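Local coordinates for protein triosephosphate isomerase (Trichomonas vaginalis, PDB 4O4V) that probably interconverts D-glyceraldehyde 3-phosphate and dihydroxyacetone phosphate in glycolysis and gluconeogenesis, working as a homodimeric TIM-barrel isomerase, at residues A[9-14]-A[92-97]; A[60-65]-A[80-85]; A[230-235]-A[242-247]. All coordinates share one frame; numbering follows the deposited sequence.

Interaction 1 (A[9-14]-A[92-97]); sequences NWKANP and LGHSER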
loop_
_atom_site.group_PDB
_atom_site.type_symbol
_atom_site.label_atom_id
_atom_site.label_comp_id
_atom_site.label_asym_id
_atom_site.label_seq_id
_atom_site.Cartn_x
_atom_site.Cartn_y
_atom_site.Cartn_z
ATOM N N ASN A 9 10.886 -9.835 7.818
ATOM C CA ASN A 9 9.721 -9.341 7.082
ATOM C C ASN A 9 8.462 -9.695 7.862
ATOM O O ASN A 9 8.011 -10.838 7.834
ATOM C CB ASN A 9 9.693 -9.976 5.697
ATOM C CG ASN A 9 8.533 -9.505 4.865
ATOM O OD1 ASN A 9 7.844 -8.533 5.219
ATOM N ND2 ASN A 9 8.327 -10.142 3.736
ATOM N N TRP A 10 7.891 -8.719 8.551
ATOM C CA TRP A 10 6.640 -8.943 9.282
ATOM C C TRP A 10 5.470 -9.238 8.364
ATOM O O TRP A 10 4.454 -9.752 8.836
ATOM C CB TRP A 10 6.285 -7.735 10.130
ATOM C CG TRP A 10 7.207 -7.469 11.282
ATOM C CD1 TRP A 10 8.399 -8.067 11.579
ATOM C CD2 TRP A 10 6.991 -6.473 12.285
ATOM N NE1 TRP A 10 8.943 -7.486 12.720
ATOM C CE2 TRP A 10 8.086 -6.518 13.172
ATOM C CE3 TRP A 10 5.958 -5.558 12.530
ATOM C CZ2 TRP A 10 8.192 -5.660 14.283
ATOM C CZ3 TRP A 10 6.073 -4.705 13.635
ATOM C CH2 TRP A 10 7.172 -4.773 14.493
ATOM N N LYS A 11 5.577 -8.904 7.086
ATOM C CA LYS A 11 4.481 -9.020 6.126
ATOM C C LYS A 11 3.322 -8.180 6.637
ATOM O O LYS A 11 3.542 -7.104 7.204
ATOM C CB LYS A 11 4.106 -10.465 5.790
ATOM C CG LYS A 11 5.328 -11.310 5.371
ATOM C CD LYS A 11 4.945 -12.691 4.909
ATOM C CE LYS A 11 6.160 -13.491 4.493
ATOM N NZ LYS A 11 5.735 -14.778 3.894
ATOM N N ALA A 12 2.083 -8.595 6.440
ATOM C CA ALA A 12 0.913 -7.825 6.894
ATOM C C ALA A 12 0.542 -8.251 8.311
ATOM O O ALA A 12 -0.502 -8.854 8.553
ATOM C CB ALA A 12 -0.253 -7.971 5.939
ATOM N N ASN A 13 1.438 -7.937 9.227
ATOM C CA ASN A 13 1.294 -8.320 10.631
ATOM C C ASN A 13 2.074 -7.327 11.469
ATOM O O ASN A 13 2.969 -6.644 10.959
ATOM C CB ASN A 13 1.932 -9.687 10.913
ATOM C CG ASN A 13 1.342 -10.820 10.139
ATOM O OD1 ASN A 13 0.294 -11.372 10.524
ATOM N ND2 ASN A 13 1.988 -11.211 9.058
ATOM N N PRO A 14 1.802 -7.260 12.772
ATOM C CA PRO A 14 0.648 -7.845 13.460
ATOM C C PRO A 14 -0.611 -7.023 13.178
ATOM O O PRO A 14 -0.599 -6.093 12.376
ATOM C CB PRO A 14 1.088 -7.778 14.937
ATOM C CG PRO A 14 1.883 -6.517 14.999
ATOM C CD PRO A 14 2.637 -6.461 13.681
ATOM N N LEU A 92 11.564 -5.045 -2.279
ATOM C CA LEU A 92 10.927 -4.957 -3.594
ATOM C C LEU A 92 10.772 -6.330 -4.185
ATOM O O LEU A 92 11.667 -7.168 -4.063
ATOM C CB LEU A 92 11.782 -4.108 -4.563
ATOM C CG LEU A 92 11.898 -2.622 -4.251
ATOM C CD1 LEU A 92 12.816 -1.963 -5.266
ATOM C CD2 LEU A 92 10.538 -1.980 -4.259
ATOM N N GLY A 93 9.669 -6.540 -4.890
ATOM C CA GLY A 93 9.505 -7.747 -5.685
ATOM C C GLY A 93 9.247 -9.024 -4.910
ATOM O O GLY A 93 9.419 -10.124 -5.428
ATOM N N HIS A 94 8.788 -8.906 -3.678
ATOM C CA HIS A 94 8.438 -10.081 -2.897
ATOM C C HIS A 94 7.439 -10.920 -3.672
ATOM O O HIS A 94 6.541 -10.388 -4.355
ATOM C CB HIS A 94 7.838 -9.652 -1.559
ATOM C CG HIS A 94 7.746 -10.761 -0.586
ATOM N ND1 HIS A 94 6.728 -11.680 -0.580
ATOM C CD2 HIS A 94 8.605 -11.128 0.383
ATOM C CE1 HIS A 94 6.990 -12.584 0.343
ATOM N NE2 HIS A 94 8.106 -12.245 0.962
ATOM N N SER A 95 7.578 -12.229 -3.570
ATOM C CA SER A 95 6.681 -13.152 -4.262
ATOM C C SER A 95 5.199 -12.825 -4.069
ATOM O O SER A 95 4.408 -13.025 -4.989
ATOM C CB SER A 95 6.964 -14.595 -3.837
ATOM O OG SER A 95 6.702 -14.830 -2.472
ATOM N N GLU A 96 4.808 -12.399 -2.870
ATOM C CA GLU A 96 3.407 -12.095 -2.626
ATOM C C GLU A 96 2.932 -10.926 -3.471
ATOM O O GLU A 96 1.774 -10.909 -3.909
ATOM C CB GLU A 96 3.213 -11.879 -1.115
ATOM C CG GLU A 96 3.414 -13.175 -0.328
ATOM C CD GLU A 96 3.855 -13.011 1.093
ATOM O OE1 GLU A 96 3.863 -11.894 1.653
ATOM O OE2 GLU A 96 4.208 -14.067 1.701
ATOM N N ARG A 97 3.787 -9.942 -3.683
ATOM C CA ARG A 97 3.436 -8.823 -4.533
ATOM C C ARG A 97 3.466 -9.158 -6.023
ATOM O O ARG A 97 2.622 -8.680 -6.786
ATOM C CB ARG A 97 4.268 -7.593 -4.224
ATOM C CG ARG A 97 4.129 -7.163 -2.773
ATOM C CD ARG A 97 4.373 -5.683 -2.559
ATOM N NE ARG A 97 3.400 -4.838 -3.253
ATOM C CZ ARG A 97 2.170 -4.587 -2.821
ATOM N NH1 ARG A 97 1.752 -5.064 -1.666
ATOM N NH2 ARG A 97 1.364 -3.825 -3.551
HETATM O O HOH W 1 9.651 -12.917 3.382
#
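At the C-terminal mouth of the TIM barrel, N9, the last residue of strand 5-9, and K11, in the loop after it, face H94 and E96 at the start of helix 95-99. The direct bond between the segments is a salt bridge. E96 OE2 accepts from K11 NZ at 2.8 Å through its syn lone pair, on the side of the other oxygen. The K11 chain is extended beyond CG and meets the E96 side chain at about a right angle. It runs past the carboxylate, with K11 CD 3.5 Å from E96 OE1. That second oxygen is bonded to T74 of the second subunit, so the carboxylate is gripped from two chains.

N9 and H94 approach from opposite directions, with the amide and the ring planes 74° apart. A water links them: it accepts from N9 ND2 at 3.1 Å and lies at the edge of the imidazole in its plane, 2.9 Å from H94 NE2. N9 ND2 also bonds T74 of the second subunit. N9 OD1 takes K11 N at 3.0 Å, from above the carbonyl plane, which makes an Asx turn and ties the amide to the lysine backbone.

H94 is the N-cap of its helix. E96 N donates to H94 ND1 at 3.1 Å with an N-H...N angle of 169°. This nearly straight bond helps fix the ring rotation and leaves NE2 turned to the water. N9, K11 and H94, with E166 packed beside H94, are consistent with the asparagine, lysine, histidine and glutamate of the triosephosphate isomerase active site.

Interaction 2 (A[60-65]-A[80-85]); sequences VSAENV and PMIKSF
I82 and V65 meet through their outer methyls, and their side chains cross at about a right angle. I82 CD1 lies 3.4 Å from V65 CG1, tighter than a usual van der Waals contact. The same methyl rests 3.8 Å from A62 CB. One end of one isoleucine therefore spans both residues. N64 O is more distant, 4.2 Å from I82 CD1.

The torsions place this methyl. I82 CG1 stands anti to the carbonyl carbon (chi1 -66°), and the second torsion, 157°, carries CD1 outward from the helix. On the other segment V65 CG1 is likewise anti to its carbonyl carbon (chi1 -60°) and is the branch that meets CD1.

The contact belongs to the beta-alpha-beta unit formed by strand 59-62, helix 79-83 and strand 89-92 of the TIM barrel. I82 lies on the helix, A62 belongs to strand 59-62, and V65 sits in the loop that follows it. V65 also packs on T90 and L92 of the second strand.

No hydrogen bond links the two segments. Some polar groups bond within their own segment, others outside it. S61 OG donates to A62 O at 2.8 Å. S84 OG donates to M81 O at 2.8 Å and also bonds V17 of the second subunit. The N64 side chain starts away from the helix, and its OD1 accepts from K111 NZ. F85 N closes on I82 O at 3.1 Å.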
loop_
_atom_site.group_PDB
_atom_site.type_symbol
_atom_site.label_atom_id
_atom_site.label_comp_id
_atom_site.label_asym_id
_atom_site.label_seq_id
_atom_site.Cartn_x
_atom_site.Cartn_y
_atom_site.Cartn_z
ATOM N N VAL A 60 15.147 0.063 10.081
ATOM C CA VAL A 60 13.776 -0.179 9.657
ATOM C C VAL A 60 13.691 -0.222 8.136
ATOM O O VAL A 60 14.408 0.497 7.427
ATOM C CB VAL A 60 12.895 0.941 10.247
ATOM C CG1 VAL A 60 11.452 0.805 9.816
ATOM C CG2 VAL A 60 12.938 0.912 11.757
ATOM N N SER A 61 12.770 -1.032 7.623
ATOM C CA SER A 61 12.493 -1.131 6.202
ATOM C C SER A 61 11.012 -1.088 5.904
ATOM O O SER A 61 10.186 -1.631 6.636
ATOM C CB SER A 61 13.024 -2.479 5.684
ATOM O OG SER A 61 12.861 -2.648 4.291
ATOM N N ALA A 62 10.673 -0.439 4.791
ATOM C CA ALA A 62 9.361 -0.642 4.198
ATOM C C ALA A 62 9.257 -1.983 3.510
ATOM O O ALA A 62 10.267 -2.654 3.239
ATOM C CB ALA A 62 9.064 0.471 3.201
ATOM N N GLU A 63 8.042 -2.396 3.193
ATOM C CA GLU A 63 7.767 -3.669 2.530
ATOM C C GLU A 63 7.504 -3.522 1.030
ATOM O O GLU A 63 7.360 -4.517 0.314
ATOM C CB GLU A 63 6.587 -4.398 3.176
ATOM C CG GLU A 63 6.901 -4.912 4.597
ATOM C CD GLU A 63 5.744 -5.657 5.229
ATOM O OE1 GLU A 63 4.838 -6.117 4.522
ATOM O OE2 GLU A 63 5.752 -5.787 6.502
ATOM N N ASN A 64 7.438 -2.279 0.571
ATOM C CA ASN A 64 7.153 -1.913 -0.815
ATOM C C ASN A 64 7.288 -0.396 -0.915
ATOM O O ASN A 64 7.191 0.291 0.105
ATOM C CB ASN A 64 5.728 -2.330 -1.204
ATOM C CG ASN A 64 5.404 -2.066 -2.647
ATOM O OD1 ASN A 64 6.227 -2.281 -3.512
ATOM N ND2 ASN A 64 4.182 -1.585 -2.896
ATOM N N VAL A 65 7.414 0.119 -2.133
ATOM C CA VAL A 65 7.301 1.556 -2.421
ATOM C C VAL A 65 6.742 1.691 -3.821
ATOM O O VAL A 65 6.797 0.754 -4.627
ATOM C CB VAL A 65 8.655 2.305 -2.354
ATOM C CG1 VAL A 65 9.296 2.209 -1.015
ATOM C CG2 VAL A 65 9.627 1.833 -3.406
ATOM N N PRO A 80 10.000 9.410 -0.862
ATOM C CA PRO A 80 10.243 10.581 0.005
ATOM C C PRO A 80 9.485 10.514 1.335
ATOM O O PRO A 80 9.966 11.017 2.342
ATOM C CB PRO A 80 9.765 11.761 -0.850
ATOM C CG PRO A 80 9.821 11.244 -2.295
ATOM C CD PRO A 80 9.569 9.801 -2.220
ATOM N N MET A 81 8.290 9.927 1.338
ATOM C CA MET A 81 7.501 9.869 2.571
ATOM C C MET A 81 8.237 9.017 3.599
ATOM O O MET A 81 8.347 9.378 4.772
ATOM C CB MET A 81 6.134 9.272 2.308
ATOM C CG MET A 81 5.254 10.012 1.326
ATOM S SD MET A 81 3.755 9.054 1.022
ATOM C CE MET A 81 3.035 10.008 -0.328
ATOM N N ILE A 82 8.711 7.862 3.166
ATOM C CA ILE A 82 9.443 6.935 4.014
ATOM C C ILE A 82 10.741 7.575 4.491
ATOM O O ILE A 82 11.070 7.525 5.681
ATOM C CB ILE A 82 9.675 5.628 3.240
ATOM C CG1 ILE A 82 8.334 4.915 2.973
ATOM C CG2 ILE A 82 10.649 4.710 3.961
ATOM C CD1 ILE A 82 8.418 3.965 1.793
ATOM N N LYS A 83 11.474 8.194 3.584
ATOM C CA LYS A 83 12.731 8.837 3.940
ATOM C C LYS A 83 12.512 9.967 4.933
ATOM O O LYS A 83 13.418 10.271 5.725
ATOM C CB LYS A 83 13.440 9.365 2.707
ATOM C CG LYS A 83 13.978 8.299 1.786
ATOM C CD LYS A 83 14.810 8.927 0.696
ATOM C CE LYS A 83 16.177 9.406 1.238
ATOM N NZ LYS A 83 17.051 8.319 1.751
ATOM N N SER A 84 11.347 10.602 4.938
ATOM C CA SER A 84 11.126 11.734 5.826
ATOM C C SER A 84 11.053 11.306 7.284
ATOM O O SER A 84 11.184 12.155 8.178
ATOM C CB SER A 84 9.874 12.526 5.408
ATOM O OG SER A 84 8.637 11.935 5.823
ATOM N N PHE A 85 10.871 10.021 7.557
ATOM C CA PHE A 85 10.968 9.472 8.906
ATOM C C PHE A 85 12.377 8.985 9.231
ATOM O O PHE A 85 12.616 8.562 10.353
ATOM C CB PHE A 85 9.968 8.325 9.103
ATOM C CG PHE A 85 8.546 8.779 9.149
ATOM C CD1 PHE A 85 7.958 9.142 10.340
ATOM C CD2 PHE A 85 7.799 8.896 7.992
ATOM C CE1 PHE A 85 6.632 9.582 10.374
ATOM C CE2 PHE A 85 6.495 9.321 8.022
ATOM C CZ PHE A 85 5.909 9.669 9.204
#

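Interaction 3 (A[230-235]-A[242-247]); sequences FLVGGA and INIVNS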
loop_
_atom_site.group_PDB
_atom_site.type_symbol
_atom_site.label_atom_id
_atom_site.label_comp_id
_atom_site.label_asym_id
_atom_site.label_seq_id
_atom_site.Cartn_x
_atom_site.Cartn_y
_atom_site.Cartn_z
ATOM N N PHE A 230 19.382 -14.014 5.458
ATOM C CA PHE A 230 18.002 -14.453 5.360
ATOM C C PHE A 230 17.054 -13.295 5.201
ATOM O O PHE A 230 17.285 -12.216 5.793
ATOM C CB PHE A 230 17.581 -15.232 6.618
ATOM C CG PHE A 230 18.456 -16.414 6.886
ATOM C CD1 PHE A 230 18.471 -17.466 5.996
ATOM C CD2 PHE A 230 19.278 -16.494 8.000
ATOM C CE1 PHE A 230 19.277 -18.557 6.198
ATOM C CE2 PHE A 230 20.080 -17.580 8.190
ATOM C CZ PHE A 230 20.073 -18.624 7.309
ATOM N N LEU A 231 15.974 -13.509 4.463
ATOM C CA LEU A 231 14.778 -12.670 4.549
ATOM C C LEU A 231 13.741 -13.564 5.201
ATOM O O LEU A 231 13.231 -14.510 4.595
ATOM C CB LEU A 231 14.324 -12.181 3.163
ATOM C CG LEU A 231 13.143 -11.194 3.233
ATOM C CD1 LEU A 231 13.474 -9.954 4.018
ATOM C CD2 LEU A 231 12.671 -10.828 1.822
ATOM N N VAL A 232 13.492 -13.324 6.481
ATOM C CA VAL A 232 12.724 -14.220 7.350
ATOM C C VAL A 232 11.271 -13.859 7.272
ATOM O O VAL A 232 10.910 -12.675 7.329
ATOM C CB VAL A 232 13.212 -14.075 8.802
ATOM C CG1 VAL A 232 12.488 -15.036 9.736
ATOM C CG2 VAL A 232 14.707 -14.301 8.909
ATOM N N GLY A 233 10.419 -14.859 7.213
ATOM C CA GLY A 233 8.974 -14.695 7.256
ATOM C C GLY A 233 8.431 -14.746 8.668
ATOM O O GLY A 233 8.754 -13.910 9.519
ATOM N N GLY A 234 7.610 -15.742 8.962
ATOM C CA GLY A 234 6.878 -15.804 10.205
ATOM C C GLY A 234 7.702 -15.774 11.473
ATOM O O GLY A 234 7.246 -15.245 12.478
ATOM N N ALA A 235 8.910 -16.335 11.456
ATOM C CA ALA A 235 9.752 -16.284 12.640
ATOM C C ALA A 235 10.148 -14.865 13.045
ATOM O O ALA A 235 10.593 -14.646 14.160
ATOM C CB ALA A 235 10.948 -17.185 12.513
ATOM N N ILE A 242 15.694 -14.061 16.971
ATOM C CA ILE A 242 17.020 -13.784 17.521
ATOM C C ILE A 242 17.973 -14.953 17.229
ATOM O O ILE A 242 19.147 -14.750 16.966
ATOM C CB ILE A 242 16.928 -13.430 19.031
ATOM C CG1 ILE A 242 15.881 -12.308 19.216
ATOM C CG2 ILE A 242 18.303 -13.086 19.555
ATOM C CD1 ILE A 242 16.077 -11.087 18.314
ATOM N N ASN A 243 17.476 -16.189 17.319
ATOM C CA ASN A 243 18.279 -17.334 16.936
ATOM C C ASN A 243 18.756 -17.207 15.513
ATOM O O ASN A 243 19.896 -17.530 15.192
ATOM C CB ASN A 243 17.485 -18.632 17.069
ATOM C CG ASN A 243 17.067 -18.903 18.461
ATOM O OD1 ASN A 243 16.107 -18.315 18.961
ATOM N ND2 ASN A 243 17.772 -19.807 19.120
ATOM N N ILE A 244 17.889 -16.747 14.630
ATOM C CA ILE A 244 18.230 -16.591 13.228
ATOM C C ILE A 244 19.271 -15.478 13.041
ATOM O O ILE A 244 20.228 -15.651 12.305
ATOM C CB ILE A 244 16.975 -16.382 12.375
ATOM C CG1 ILE A 244 16.022 -17.569 12.510
ATOM C CG2 ILE A 244 17.343 -16.155 10.958
ATOM C CD1 ILE A 244 14.602 -17.312 12.013
ATOM N N VAL A 245 19.067 -14.331 13.686
ATOM C CA VAL A 245 20.072 -13.269 13.665
ATOM C C VAL A 245 21.442 -13.806 14.087
ATOM O O VAL A 245 22.487 -13.519 13.462
ATOM C CB VAL A 245 19.630 -12.116 14.578
ATOM C CG1 VAL A 245 20.777 -11.157 14.855
ATOM C CG2 VAL A 245 18.423 -11.418 13.949
ATOM N N ASN A 246 21.441 -14.622 15.122
ATOM C CA ASN A 246 22.665 -15.131 15.720
ATOM C C ASN A 246 23.296 -16.297 14.973
ATOM O O ASN A 246 24.413 -16.716 15.295
ATOM C CB ASN A 246 22.422 -15.470 17.194
ATOM C CG ASN A 246 22.299 -14.218 18.050
ATOM O OD1 ASN A 246 22.668 -13.146 17.599
ATOM N ND2 ASN A 246 21.775 -14.349 19.254
ATOM N N SER A 247 22.628 -16.787 13.928
ATOM C CA SER A 247 23.197 -17.842 13.093
ATOM C C SER A 247 24.408 -17.353 12.307
ATOM O O SER A 247 25.130 -18.158 11.731
ATOM C CB SER A 247 22.131 -18.420 12.162
ATOM O OG SER A 247 21.776 -17.530 11.133
#
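I244 packs against F230, V232 and A235, joining the last strand of the TIM barrel, 229-232, to the helix that follows it, 240-246. A dense apolar contact here borders on residues that meet solvent.

The dense part centres on I244, whose two methyls divide the partners between them, V232 being shared. I244 CG2 lies 3.6 Å from F230 CD2 and 3.8 Å from V232 CG2. I244 CD1 reaches on toward the turn, to A235 CB at 3.7 Å and V232 CG1 at 3.9 Å. V232 and I244 meet tip to tip, and each valine methyl touches a different methyl of I244. I244 CG2 stands anti to the backbone N, while CG1 is anti to the carbonyl carbon and its extended second torsion (165°) carries CD1 outward. C218 of helix 218-222 also packs on I244. L231, between F230 and V232, instead packs on N9.

The five touching residues are buried. Solvent is met beside them, at G234 in the turn after the strand and at N243 on the helix, and neither touches the other segment. In the family the glycine-rich turn after this strand helps bind the substrate phosphate, and G233-G234 probably does the same here. No other chain of the dimer touches either segment.

At the far end the F230 side chain is about 7 Å from a bound sodium ion. S247 OG lies at the edge of its ring, near the ring plane, 3.4 Å from F230 CE2. I244 O accepts from S247 N and also from S247 OG. The hydroxyl donates at 2.7 Å, in the carbonyl plane and on a lone pair, with a C=O...O angle of 144°.

How the interactions relate
The chain first enters interaction 1 with 9-14, after strand 5-9. It reaches 92-97 seventy-eight residues later, so this contact closes a long loop that holds strands 37-41, 59-62 and 89-92. Interaction 2 is nested inside that loop and closes a short one between 60-65 and 80-85. The two touch: K11 O lies 2.7 Å from E63 OE2, and both reach the second subunit. Interaction 3 follows in series near the C terminus. It closes a short loop between strand 229-232 and helix 240-246. It meets interaction 1 where N9 N probably bonds V232 O at 2.9 Å, joining first and last strands. Interactions 2 and 3 do not touch but share the sheet.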